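Local coordinates for protein adenylosuccinate lyase (Francisella tularensis subsp. tularensis SCHU S4, PDB 4EEI) that probably catalyses the release of fumarate from adenylosuccinate, giving AMP, and from the succinylated carboxamide intermediate of purine synthesis, at residues R164-L168 and I225-I229; H287-A291 and Y312-N316. All coordinates share one frame; numbering follows the deposited sequence. Where two conformers were deposited one is given.

Contact 1: residues R164-L168 and I225-I229; sequences RLKDL and IHGLI
Two nearly antiparallel helices of the long helical bundle typical of the fumarase/aspartase (lyase 1) superfamily meet where R164 lies against L228 and I229, and L168 against I225. The short segments 164-168 and 225-229 run at 165° to each other with their axes 10.1 Å apart, a separation filled by side chains. R164 supplies the aliphatic half of its chain: its CB slides past I229 CG1 at 3.6 Å, and its CD sits 3.5 Å from L228 CB. Bends at chi2 (-73°) and chi3 (76°) turn the guanidinium round toward the side of the helix that carries D167, where L228 CD1 lies over one face, away from its centre. Further along the helix, L168 sends CD2 to I225 CG2 at 3.6 Å and to the edge of the H226 ring, while its CD1 meets I229 CD1. I225 CD1 leans against the D167 backbone and CB.

One turn on from R164, D167 is gripped side-on: NE and NH1 of R164 both donate to D167 OD2, at 3.0 and 2.9 Å, in the guanidinium plane but tilted from the carboxylate plane. A water bridges R164 NH2 to the L228 carbonyl oxygen. The second subunit completes the network, its D217 binding R164 NH2 and its K221 binding D167 OD1. Thus the same arginine packs as a hydrocarbon within the chain and serves as an ion at the subunit interface; the alternating charges probably offset one another, making it less costly to bury this ion pair among apolar side chains.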
# COMPACT_ATOMS: atom_id res chain seq x y z
N ARG B 164 2.20 -20.72 -6.10
CA ARG B 164 1.33 -20.23 -5.04
C ARG B 164 0.63 -21.38 -4.33
O ARG B 164 0.44 -21.34 -3.11
CB ARG B 164 0.30 -19.25 -5.60
CG ARG B 164 0.90 -18.04 -6.32
CD ARG B 164 1.54 -17.02 -5.36
NE ARG B 164 2.84 -17.46 -4.85
CZ ARG B 164 3.98 -17.38 -5.54
NH1 ARG B 164 5.12 -17.82 -5.01
NH2 ARG B 164 3.98 -16.85 -6.76
N LEU B 165 0.26 -22.41 -5.08
CA LEU B 165 -0.40 -23.56 -4.48
C LEU B 165 0.52 -24.25 -3.49
O LEU B 165 0.10 -24.66 -2.40
CB LEU B 165 -0.92 -24.54 -5.56
CG LEU B 165 -1.60 -25.80 -5.02
CD1 LEU B 165 -2.89 -25.45 -4.28
CD2 LEU B 165 -1.88 -26.78 -6.15
N LYS B 166 1.80 -24.38 -3.84
CA LYS B 166 2.75 -24.95 -2.89
C LYS B 166 2.89 -24.08 -1.64
O LYS B 166 2.95 -24.61 -0.53
CB LYS B 166 4.12 -25.21 -3.54
CG LYS B 166 5.11 -25.89 -2.59
CD LYS B 166 6.49 -25.99 -3.21
CE LYS B 166 7.52 -26.55 -2.22
NZ LYS B 166 7.86 -25.61 -1.09
N ASP B 167 2.95 -22.76 -1.80
CA ASP B 167 3.01 -21.85 -0.65
C ASP B 167 1.82 -22.10 0.28
O ASP B 167 1.98 -22.16 1.50
CB ASP B 167 2.95 -20.37 -1.09
CG ASP B 167 4.20 -19.91 -1.84
OD1 ASP B 167 5.25 -20.59 -1.74
OD2 ASP B 167 4.12 -18.85 -2.52
N LEU B 168 0.63 -22.24 -0.29
CA LEU B 168 -0.59 -22.42 0.52
C LEU B 168 -0.62 -23.78 1.22
O LEU B 168 -1.01 -23.88 2.39
CB LEU B 168 -1.86 -22.23 -0.32
CG LEU B 168 -2.32 -20.82 -0.64
CD1 LEU B 168 -3.68 -20.85 -1.33
CD2 LEU B 168 -2.39 -19.97 0.62
N ILE B 225 0.58 -14.25 0.95
CA ILE B 225 0.47 -15.25 -0.12
C ILE B 225 -0.73 -14.93 -1.02
O ILE B 225 -0.66 -15.04 -2.25
CB ILE B 225 0.32 -16.67 0.44
CG1 ILE B 225 1.56 -17.07 1.25
CG2 ILE B 225 0.09 -17.68 -0.69
CD1 ILE B 225 1.37 -18.35 2.06
N HIS B 226 -1.84 -14.53 -0.41
CA HIS B 226 -3.03 -14.19 -1.19
C HIS B 226 -2.74 -12.97 -2.09
O HIS B 226 -3.27 -12.87 -3.20
CB HIS B 226 -4.22 -13.93 -0.26
CG HIS B 226 -4.85 -15.18 0.26
ND1 HIS B 226 -6.05 -15.18 0.93
CD2 HIS B 226 -4.46 -16.48 0.18
CE1 HIS B 226 -6.38 -16.43 1.24
NE2 HIS B 226 -5.43 -17.23 0.80
N GLY B 227 -1.89 -12.06 -1.61
CA GLY B 227 -1.48 -10.91 -2.40
C GLY B 227 -0.69 -11.31 -3.64
O GLY B 227 -0.84 -10.71 -4.72
N LEU B 228 0.15 -12.33 -3.49
CA LEU B 228 0.94 -12.84 -4.62
C LEU B 228 0.03 -13.55 -5.62
O LEU B 228 0.23 -13.45 -6.84
CB LEU B 228 2.01 -13.81 -4.12
CG LEU B 228 3.14 -13.21 -3.28
CD1 LEU B 228 3.93 -14.33 -2.61
CD2 LEU B 228 4.08 -12.39 -4.15
N ILE B 229 -0.97 -14.26 -5.10
CA ILE B 229 -1.97 -14.88 -5.97
C ILE B 229 -2.70 -13.79 -6.76
O ILE B 229 -2.99 -13.96 -7.96
CB ILE B 229 -2.98 -15.72 -5.16
CG1 ILE B 229 -2.28 -16.94 -4.56
CG2 ILE B 229 -4.17 -16.17 -6.05
CD1 ILE B 229 -3.12 -17.74 -3.57
O HOH W 1 2.09 -14.89 -8.10

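Contact 2: residues H287-A291 and Y312-N316; sequences HVSIA and YLPDN
The one direct polar bond between segments 287-291 and 312-316 joins H287 to N316, linking helices 272-293 and 304-333 of the helical bundle, whose segments run at 143° with axes 11.3 Å apart. N316 ND2 donates to H287 ND1 at 3.0 Å and 166°, close to the planes of both ring and amide, while N316 OD1 takes a hydrogen bond from H226. The other ring nitrogen, NE2, meets a water in the ring plane, which donates to D315 OD2, so both ring nitrogens are tied to the partner helix and the rotation of the imidazole is fixed. D315 OD1 accepts from the N of M1.

Among the aromatic contacts, Y312 CB stands over one face of the H287 ring, 4.1 Å from the centroid, as a CH-pi contact, and the two rings lie obliquely at 5.5 Å between centroids. A chi1 of 95°, displaced from the staggered value, swings the phenol across to the facing helix.

The apolar contacts follow the length of that phenol. I290 lies over one face of the Y312 ring, its CG2 3.8 Å from Y312 CD2, and A291 CB packs 4.2 Å from Y312 CZ, at the hydroxyl end.

Helix 304-333 is kinked here, P314 having no N-H to give to the preceding turn. Helix 217-244 lines the contact through I219 and I223, helix 8-14 places W14 against L313 and P314, and S286 and D315 of the third subunit pack against I290 and D315.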
# COMPACT_ATOMS: atom_id res chain seq x y z
N HIS B 287 -5.46 -5.60 0.93
CA HIS B 287 -5.53 -6.18 2.27
C HIS B 287 -4.17 -6.46 2.88
O HIS B 287 -4.06 -6.61 4.10
CB HIS B 287 -6.32 -7.49 2.24
CG HIS B 287 -7.75 -7.33 1.85
ND1 HIS B 287 -8.49 -8.37 1.33
CD2 HIS B 287 -8.60 -6.27 1.92
CE1 HIS B 287 -9.73 -7.96 1.09
NE2 HIS B 287 -9.81 -6.69 1.44
N VAL B 288 -3.15 -6.58 2.04
CA VAL B 288 -1.81 -6.90 2.52
C VAL B 288 -1.32 -5.88 3.54
O VAL B 288 -0.83 -6.25 4.60
CB VAL B 288 -0.79 -7.05 1.36
CG1 VAL B 288 0.58 -7.29 1.91
CG2 VAL B 288 -1.20 -8.21 0.44
N SER B 289 -1.46 -4.59 3.24
CA SER B 289 -1.01 -3.56 4.17
C SER B 289 -1.78 -3.60 5.49
O SER B 289 -1.22 -3.37 6.55
CB SER B 289 -1.14 -2.18 3.54
OG SER B 289 -2.49 -1.88 3.29
N ILE B 290 -3.08 -3.88 5.42
CA ILE B 290 -3.88 -4.00 6.65
C ILE B 290 -3.30 -5.10 7.54
O ILE B 290 -3.10 -4.90 8.74
CB ILE B 290 -5.37 -4.33 6.35
CG1 ILE B 290 -5.97 -3.30 5.39
CG2 ILE B 290 -6.16 -4.33 7.64
CD1 ILE B 290 -7.39 -3.70 4.87
N ALA B 291 -3.02 -6.25 6.94
CA ALA B 291 -2.52 -7.39 7.68
C ALA B 291 -1.18 -7.07 8.31
O ALA B 291 -0.92 -7.45 9.46
CB ALA B 291 -2.39 -8.60 6.79
N TYR B 312 -11.99 -7.23 6.64
CA TYR B 312 -11.17 -7.70 5.52
C TYR B 312 -11.01 -9.22 5.41
O TYR B 312 -10.81 -9.72 4.31
CB TYR B 312 -9.82 -6.98 5.47
CG TYR B 312 -8.68 -7.69 6.16
CD1 TYR B 312 -7.92 -8.64 5.48
CD2 TYR B 312 -8.34 -7.40 7.47
CE1 TYR B 312 -6.86 -9.28 6.11
CE2 TYR B 312 -7.29 -8.05 8.11
CZ TYR B 312 -6.56 -8.99 7.42
OH TYR B 312 -5.52 -9.64 8.04
N LEU B 313 -11.07 -9.95 6.52
CA LEU B 313 -10.89 -11.40 6.43
C LEU B 313 -12.04 -12.11 5.69
O LEU B 313 -11.77 -12.90 4.78
CB LEU B 313 -10.65 -12.04 7.80
CG LEU B 313 -9.26 -11.83 8.39
CD1 LEU B 313 -9.15 -12.52 9.76
CD2 LEU B 313 -8.18 -12.35 7.45
N PRO B 314 -13.31 -11.84 6.05
CA PRO B 314 -14.35 -12.48 5.24
C PRO B 314 -14.32 -12.00 3.79
O PRO B 314 -14.67 -12.77 2.88
CB PRO B 314 -15.65 -12.03 5.93
CG PRO B 314 -15.25 -11.77 7.35
CD PRO B 314 -13.88 -11.14 7.22
N ASP B 315 -13.93 -10.75 3.56
CA ASP B 315 -13.87 -10.25 2.19
C ASP B 315 -12.72 -10.89 1.43
O ASP B 315 -12.85 -11.20 0.26
CB ASP B 315 -13.71 -8.74 2.13
CG ASP B 315 -14.98 -8.00 2.50
OD1 ASP B 315 -16.04 -8.66 2.63
OD2 ASP B 315 -14.92 -6.77 2.66
N ASN B 316 -11.59 -11.04 2.10
CA ASN B 316 -10.43 -11.64 1.46
C ASN B 316 -10.73 -13.07 1.00
O ASN B 316 -10.52 -13.42 -0.16
CB ASN B 316 -9.23 -11.60 2.40
CG ASN B 316 -7.95 -12.06 1.73
OD1 ASN B 316 -7.66 -13.27 1.68
ND2 ASN B 316 -7.18 -11.11 1.22
O HOH W 2 -12.67 -5.62 1.13

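Along the chain the two contacts follow one another: both segments of contact 1 precede those of contact 2, and their centres lie 14 Å apart. Four helices take part, 151-173 with 217-244 and then 272-293 with 304-333, so the two pairings are neighbours in one helical bundle. They touch directly: H226 ND1 and N316 OD1 are 2.6 Å apart, a probable hydrogen bond, and G227 packs on V288. N316 therefore faces two histidines, using its amide nitrogen within contact 2 and its oxygen toward contact 1. Contact 1 borders the second subunit and contact 2 the third, which illustrates how side-chain packing inside a single bundle can be continuous with the interfaces of a tetramer.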